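Local structure of nicastrin (Dictyostelium purpureum, 4R12) at residues F134-A145 / T224-I232. The protein probably serves as an essential subunit of gamma-secretase, the intramembrane protease complex that cleaves membrane proteins such as Notch receptors and the amyloid precursor protein. Sequence-based numbering, arbitrary orientation.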
loop_
_atom_site.group_PDB
_atom_site.type_symbol
_atom_site.label_atom_id
_atom_site.label_comp_id
_atom_site.label_asym_id
_atom_site.label_seq_id
_atom_site.Cartn_x
_atom_site.Cartn_y
_atom_site.Cartn_z
ATOM N N PHE A 134 2.791 3.259 17.504
ATOM C CA PHE A 134 2.225 2.061 18.115
ATOM C C PHE A 134 2.442 0.764 17.308
ATOM O O PHE A 134 2.579 -0.319 17.885
ATOM C CB PHE A 134 0.737 2.296 18.329
ATOM C CG PHE A 134 0.096 1.373 19.317
ATOM C CD1 PHE A 134 0.820 0.805 20.339
ATOM C CD2 PHE A 134 -1.257 1.089 19.213
ATOM C CE1 PHE A 134 0.210 -0.028 21.261
ATOM C CE2 PHE A 134 -1.870 0.259 20.125
ATOM C CZ PHE A 134 -1.131 -0.305 21.147
ATOM N N THR A 135 2.459 0.870 15.981
ATOM C CA THR A 135 2.640 -0.315 15.141
ATOM C C THR A 135 3.981 -1.004 15.402
ATOM O O THR A 135 4.075 -2.235 15.342
ATOM C CB THR A 135 2.524 0.041 13.635
ATOM O OG1 THR A 135 1.178 0.435 13.363
ATOM C CG2 THR A 135 2.858 -1.161 12.754
ATOM N N TYR A 136 5.000 -0.215 15.742
ATOM C CA TYR A 136 6.363 -0.732 15.850
ATOM C C TYR A 136 6.749 -1.154 17.254
ATOM O O TYR A 136 7.898 -1.058 17.632
ATOM C CB TYR A 136 7.345 0.316 15.315
ATOM C CG TYR A 136 6.947 0.715 13.925
ATOM C CD1 TYR A 136 7.017 -0.204 12.885
ATOM C CD2 TYR A 136 6.455 1.988 13.649
ATOM C CE1 TYR A 136 6.629 0.127 11.610
ATOM C CE2 TYR A 136 6.063 2.330 12.367
ATOM C CZ TYR A 136 6.153 1.390 11.350
ATOM O OH TYR A 136 5.767 1.695 10.059
ATOM N N PHE A 137 5.782 -1.639 18.019
ATOM C CA PHE A 137 6.056 -2.258 19.313
ATOM C C PHE A 137 5.921 -3.771 19.211
ATOM O O PHE A 137 5.196 -4.284 18.351
ATOM C CB PHE A 137 5.112 -1.714 20.378
ATOM C CG PHE A 137 5.460 -0.331 20.836
ATOM C CD1 PHE A 137 5.059 0.777 20.104
ATOM C CD2 PHE A 137 6.210 -0.139 21.993
ATOM C CE1 PHE A 137 5.399 2.066 20.526
ATOM C CE2 PHE A 137 6.546 1.141 22.422
ATOM C CZ PHE A 137 6.139 2.243 21.690
ATOM N N SER A 138 6.611 -4.486 20.091
ATOM C CA SER A 138 6.574 -5.939 20.099
ATOM C C SER A 138 5.644 -6.465 21.185
ATOM O O SER A 138 5.943 -6.361 22.374
ATOM C CB SER A 138 7.982 -6.516 20.299
ATOM O OG SER A 138 7.934 -7.931 20.284
ATOM N N PHE A 139 4.518 -7.033 20.767
ATOM C CA PHE A 139 3.507 -7.535 21.694
ATOM C C PHE A 139 3.629 -9.048 21.870
ATOM O O PHE A 139 3.666 -9.779 20.883
ATOM C CB PHE A 139 2.097 -7.190 21.191
ATOM C CG PHE A 139 1.863 -5.722 21.007
ATOM C CD1 PHE A 139 2.173 -5.099 19.804
ATOM C CD2 PHE A 139 1.340 -4.959 22.035
ATOM C CE1 PHE A 139 1.968 -3.742 19.633
ATOM C CE2 PHE A 139 1.123 -3.600 21.866
ATOM C CZ PHE A 139 1.437 -2.996 20.668
ATOM N N PRO A 140 3.693 -9.519 23.131
ATOM C CA PRO A 140 3.772 -10.951 23.447
ATOM C C PRO A 140 2.408 -11.644 23.560
ATOM O O PRO A 140 2.332 -12.802 24.007
ATOM C CB PRO A 140 4.490 -10.963 24.801
ATOM C CG PRO A 140 4.034 -9.699 25.443
ATOM C CD PRO A 140 3.922 -8.682 24.323
ATOM N N PHE A 141 1.350 -10.940 23.174
ATOM C CA PHE A 141 -0.003 -11.478 23.204
ATOM C C PHE A 141 -0.685 -11.086 21.902
ATOM O O PHE A 141 -0.276 -10.108 21.273
ATOM C CB PHE A 141 -0.789 -10.949 24.415
ATOM C CG PHE A 141 -0.787 -9.443 24.547
ATOM C CD1 PHE A 141 -1.643 -8.654 23.782
ATOM C CD2 PHE A 141 0.056 -8.815 25.452
ATOM C CE1 PHE A 141 -1.635 -7.273 23.915
ATOM C CE2 PHE A 141 0.058 -7.435 25.592
ATOM C CZ PHE A 141 -0.787 -6.665 24.824
ATOM N N PRO A 142 -1.717 -11.836 21.490
ATOM C CA PRO A 142 -2.340 -11.508 20.204
ATOM C C PRO A 142 -3.295 -10.318 20.294
ATOM O O PRO A 142 -3.915 -10.068 21.339
ATOM C CB PRO A 142 -3.091 -12.790 19.851
ATOM C CG PRO A 142 -3.449 -13.374 21.185
ATOM C CD PRO A 142 -2.314 -13.036 22.104
ATOM N N ILE A 143 -3.390 -9.576 19.195
ATOM C CA ILE A 143 -4.357 -8.504 19.075
ATOM C C ILE A 143 -5.136 -8.706 17.771
ATOM O O ILE A 143 -4.539 -8.858 16.699
ATOM C CB ILE A 143 -3.686 -7.097 19.096
ATOM C CG1 ILE A 143 -2.737 -6.974 20.296
ATOM C CG2 ILE A 143 -4.742 -5.994 19.146
ATOM C CD1 ILE A 143 -2.099 -5.584 20.453
ATOM N N PHE A 144 -6.460 -8.762 17.880
ATOM C CA PHE A 144 -7.337 -8.829 16.705
ATOM C C PHE A 144 -8.266 -7.630 16.636
ATOM O O PHE A 144 -8.829 -7.215 17.658
ATOM C CB PHE A 144 -8.233 -10.080 16.723
ATOM C CG PHE A 144 -7.527 -11.382 16.441
ATOM C CD1 PHE A 144 -6.377 -11.738 17.112
ATOM C CD2 PHE A 144 -8.078 -12.293 15.557
ATOM C CE1 PHE A 144 -5.764 -12.967 16.879
ATOM C CE2 PHE A 144 -7.467 -13.522 15.321
ATOM C CZ PHE A 144 -6.306 -13.854 15.986
ATOM N N ALA A 145 -8.483 -7.114 15.427
ATOM C CA ALA A 145 -9.655 -6.308 15.167
ATOM C C ALA A 145 -10.748 -7.222 14.604
ATOM O O ALA A 145 -10.462 -8.320 14.115
ATOM C CB ALA A 145 -9.346 -5.169 14.190
ATOM N N THR A 224 -0.121 0.740 4.616
ATOM C CA THR A 224 0.227 0.176 5.922
ATOM C C THR A 224 -0.907 0.357 6.909
ATOM O O THR A 224 -1.791 1.179 6.709
ATOM C CB THR A 224 1.485 0.819 6.531
ATOM O OG1 THR A 224 1.330 2.248 6.549
ATOM C CG2 THR A 224 2.724 0.442 5.741
ATOM N N ALA A 225 -0.843 -0.417 7.990
ATOM C CA ALA A 225 -1.804 -0.337 9.078
ATOM C C ALA A 225 -1.307 -1.191 10.239
ATOM O O ALA A 225 -0.391 -2.008 10.076
ATOM C CB ALA A 225 -3.171 -0.797 8.636
ATOM N N PHE A 226 -1.895 -0.982 11.409
ATOM C CA PHE A 226 -1.631 -1.838 12.560
ATOM C C PHE A 226 -2.194 -3.215 12.209
ATOM O O PHE A 226 -1.532 -4.228 12.387
ATOM C CB PHE A 226 -2.281 -1.286 13.831
ATOM C CG PHE A 226 -1.810 -1.952 15.101
ATOM C CD1 PHE A 226 -2.354 -3.160 15.508
ATOM C CD2 PHE A 226 -0.823 -1.361 15.885
ATOM C CE1 PHE A 226 -1.933 -3.775 16.677
ATOM C CE2 PHE A 226 -0.386 -1.972 17.066
ATOM C CZ PHE A 226 -0.944 -3.177 17.455
ATOM N N PHE A 227 -3.427 -3.216 11.709
ATOM C CA PHE A 227 -4.105 -4.434 11.242
ATOM C C PHE A 227 -4.061 -4.449 9.725
ATOM O O PHE A 227 -4.880 -3.799 9.074
ATOM C CB PHE A 227 -5.562 -4.481 11.736
ATOM C CG PHE A 227 -5.686 -4.413 13.230
ATOM C CD1 PHE A 227 -5.322 -5.496 14.015
ATOM C CD2 PHE A 227 -6.135 -3.268 13.848
ATOM C CE1 PHE A 227 -5.408 -5.433 15.399
ATOM C CE2 PHE A 227 -6.231 -3.201 15.228
ATOM C CZ PHE A 227 -5.871 -4.288 16.005
ATOM N N ARG A 228 -3.111 -5.181 9.156
ATOM C CA ARG A 228 -2.807 -5.009 7.740
ATOM C C ARG A 228 -3.886 -5.550 6.786
ATOM O O ARG A 228 -3.908 -5.174 5.603
ATOM C CB ARG A 228 -1.428 -5.620 7.435
ATOM C CG ARG A 228 -0.279 -4.705 7.963
ATOM C CD ARG A 228 1.096 -5.376 7.970
ATOM N NE ARG A 228 1.302 -6.247 9.132
ATOM C CZ ARG A 228 1.638 -5.816 10.349
ATOM N NH1 ARG A 228 1.806 -4.518 10.583
ATOM N NH2 ARG A 228 1.803 -6.692 11.346
ATOM N N ASP A 229 -4.792 -6.390 7.280
ATOM C CA ASP A 229 -5.934 -6.802 6.456
ATOM C C ASP A 229 -6.926 -5.653 6.283
ATOM O O ASP A 229 -7.846 -5.748 5.481
ATOM C CB ASP A 229 -6.657 -8.007 7.053
ATOM C CG ASP A 229 -5.803 -9.255 7.038
ATOM O OD1 ASP A 229 -5.214 -9.567 5.977
ATOM O OD2 ASP A 229 -5.691 -9.902 8.104
ATOM N N LEU A 230 -6.738 -4.574 7.047
ATOM C CA LEU A 230 -7.622 -3.412 6.986
ATOM C C LEU A 230 -6.932 -2.210 6.351
ATOM O O LEU A 230 -7.390 -1.080 6.514
ATOM C CB LEU A 230 -8.117 -3.014 8.384
ATOM C CG LEU A 230 -8.932 -4.078 9.123
ATOM C CD1 LEU A 230 -9.339 -3.593 10.516
ATOM C CD2 LEU A 230 -10.170 -4.427 8.278
ATOM N N SER A 231 -5.847 -2.461 5.623
ATOM C CA SER A 231 -5.008 -1.394 5.089
ATOM C C SER A 231 -5.541 -0.765 3.791
ATOM O O SER A 231 -4.871 -0.840 2.735
ATOM C CB SER A 231 -3.585 -1.932 4.855
ATOM O OG SER A 231 -3.622 -3.075 4.010
ATOM N N ILE A 232 -6.722 -0.160 3.877
ATOM C CA ILE A 232 -7.306 0.595 2.767
ATOM C C ILE A 232 -6.376 1.732 2.339
ATOM O O ILE A 232 -6.139 1.931 1.140
ATOM C CB ILE A 232 -8.680 1.171 3.153
ATOM C CG1 ILE A 232 -9.644 0.030 3.512
ATOM C CG2 ILE A 232 -9.265 2.071 2.029
ATOM C CD1 ILE A 232 -11.024 0.510 3.897
#
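Phe226 forms an aromatic cluster with Phe134 and Phe139, Ile143 lying at the edge of its ring, where the small and large lobes of nicastrin meet. Its loop, between strand 214-220 and helix 234-252, belongs to the large-lobe family region; the receiving residues 134-145 lie in the small-lobe region. The buried, apolar join probably forms part of the hydrophobic pivot about which the two lobes associate. With CG anti to the backbone N (chi1 -168°), the Phe226 ring is carried toward residues 134-143. Its CB passes Thr135 OG1 at 3.9 Å, and CD2 lies beside the same oxygen. Next, CE2 approaches Phe134 O at 3.5 Å near the Phe226 ring plane, and also sits over one face of the Phe134 ring, 3.8 Å from CD2 of Phe134. At the tip, CZ meets Phe139 CE1 at 3.7 Å, the two planes steeply inclined, while Ile143 CD1 closes the edge at 4.0 Å from CZ of Phe226. Outside the two segments, Phe77 packs edge-to-face against Phe226. Phe226 CD1 lies over the centre of the neighbouring Phe227 ring, whose opposite face receives Ala145 CB in a CH-pi contact, 8° off the ring normal. Phe227 is thus clamped between its own neighbour and strand 143-146, with Ile143 CG2 at its edge, 3.7 Å from CZ of Phe227. Were Phe227 replaced by an alanine, Ala145 CB would probably lose the ring face it rests on and a gap would open beside Phe226, leaving that ring freer to turn. Bent at chi3 (-81°), Arg228 has Phe226 O over one face of its guanidinium, toward the rim, while NH2 hydrogen-bonds Thr25 OG1; Thr135 CG2 touches the guanidinium's edge, 4.1 Å from NH1 of Arg228.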